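Local coordinates for manganese-containing pseudocatalase (Thermus thermophilus, PDB 2V8T) that uses a dimanganese centre to break hydrogen peroxide down to water and dioxygen, as a non-haem catalase, at the interface of chains A and B. Numbering follows the deposited sequence. Chains: chain A/B, Manganese-containing pseudocatalase.

The interface of chains A and B. Residues chain A 153, 156-157, 160, 210; chain B 146, 149.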
# COMPACT_ATOMS: atom_id res chain seq x y z
N PHE A 153 -11.93 -22.42 -2.96
CA PHE A 153 -12.05 -21.50 -1.81
C PHE A 153 -12.48 -20.10 -2.25
O PHE A 153 -13.37 -19.49 -1.65
CB PHE A 153 -10.71 -21.46 -1.06
CG PHE A 153 -10.65 -20.32 -0.09
CD1 PHE A 153 -11.42 -20.33 1.08
CD2 PHE A 153 -9.91 -19.19 -0.36
CE1 PHE A 153 -11.47 -19.22 1.91
CE2 PHE A 153 -9.93 -18.11 0.54
CZ PHE A 153 -10.75 -18.14 1.66
N VAL A 156 -16.22 -19.77 -2.94
CA VAL A 156 -17.11 -19.79 -1.78
C VAL A 156 -16.88 -18.58 -0.85
O VAL A 156 -17.83 -18.12 -0.21
CB VAL A 156 -17.12 -21.14 -1.06
CG1 VAL A 156 -17.70 -22.21 -1.97
CG2 VAL A 156 -15.76 -21.56 -0.51
N ALA A 157 -15.65 -18.06 -0.79
CA ALA A 157 -15.41 -16.81 -0.06
C ALA A 157 -16.15 -15.65 -0.76
O ALA A 157 -16.82 -14.84 -0.12
CB ALA A 157 -13.92 -16.55 0.04
N THR A 160 -19.76 -15.84 0.00
CA THR A 160 -20.04 -15.37 1.35
C THR A 160 -20.16 -13.83 1.36
O THR A 160 -21.06 -13.27 1.98
CB THR A 160 -18.93 -15.87 2.32
OG1 THR A 160 -18.92 -17.29 2.29
CG2 THR A 160 -19.21 -15.43 3.70
N ILE A 210 -21.23 -23.70 0.95
CA ILE A 210 -20.52 -22.92 1.96
C ILE A 210 -20.89 -21.45 1.72
O ILE A 210 -20.76 -20.98 0.60
CB ILE A 210 -19.00 -23.09 1.84
CG1 ILE A 210 -18.60 -24.54 2.06
CG2 ILE A 210 -18.29 -22.16 2.81
CD1 ILE A 210 -17.16 -24.84 1.61
N LEU B 146 -15.58 -22.37 6.39
CA LEU B 146 -14.87 -21.53 5.41
C LEU B 146 -13.46 -21.20 5.92
O LEU B 146 -12.49 -21.25 5.15
CB LEU B 146 -15.70 -20.27 5.18
CG LEU B 146 -15.17 -19.28 4.13
CD1 LEU B 146 -15.07 -19.92 2.75
CD2 LEU B 146 -16.07 -18.05 4.12
N LEU B 149 -11.28 -24.39 5.64
CA LEU B 149 -10.91 -24.60 4.25
C LEU B 149 -9.75 -23.66 3.86
O LEU B 149 -8.75 -24.07 3.27
CB LEU B 149 -12.14 -24.41 3.36
CG LEU B 149 -11.88 -24.51 1.87
CD1 LEU B 149 -11.37 -25.89 1.45
CD2 LEU B 149 -13.18 -24.14 1.10
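B:Leu146 pushes its forked end against A:Val156, A:Phe153, A:Thr160 and A:Ile210, where helix 144-166 of one manganese catalase chain packs against its counterpart in the other and a loop residue, A:Ile210, joins in. Helix 144-166, which carries the manganese ligand Glu155, belongs to the four-helix bundle of the family. The deposited assembly is a hexamer, to which this pairing probably belongs; a two-fold axis relates the chains, so the patch recurs with them exchanged. The packing is knobs-into-holes: B:Leu146 is the knob, and A:Phe153, A:Val156, A:Ala157 and A:Thr160 form the hole. With its CG anti to the backbone N (chi1 -177°), B:Leu146 extends away from its own helix and divides its two methyls between different neighbours. CD1 takes the inner place, near the backbone N of A:Ala157 and 3.7 Å from CG2 of A:Val156, whose side chain lies antiparallel beside the leucine. A:Phe153, set roughly perpendicular to the leucine, brings CE1 to 3.8 Å from the same CD1. Its ring is backed on one face by CB of A:Ala157, 3.9 Å above the plane and towards the rim. A:Ile210 closes over the leucine at a slant, its CG2 3.9 Å from B:Leu146 CD1 and also near CB.

The other methyl, CD2, meets A:Thr160 tip to tip, 3.5 Å from OG1. That hydroxyl lies beside the backbone N and opposite the carbonyl carbon (chi1 -60°). From there OG1 hydrogen-bonds back to O of A:Val156 at 2.9 Å. The bond fixes the rotation of the threonine and engages its polar atom within its own helix, while CB and CG2 add carbon surface beside CD2. An alanine here, lacking the hydroxyl that bonds to A:Val156 O, is likely to leave B:Leu146 CD2 less firmly packed on that side. One turn on from B:Leu146, B:Leu149 lays CD2 crosswise to A:Val156, 4.0 Å from CG2, and also towards CD1 of A:Ile210.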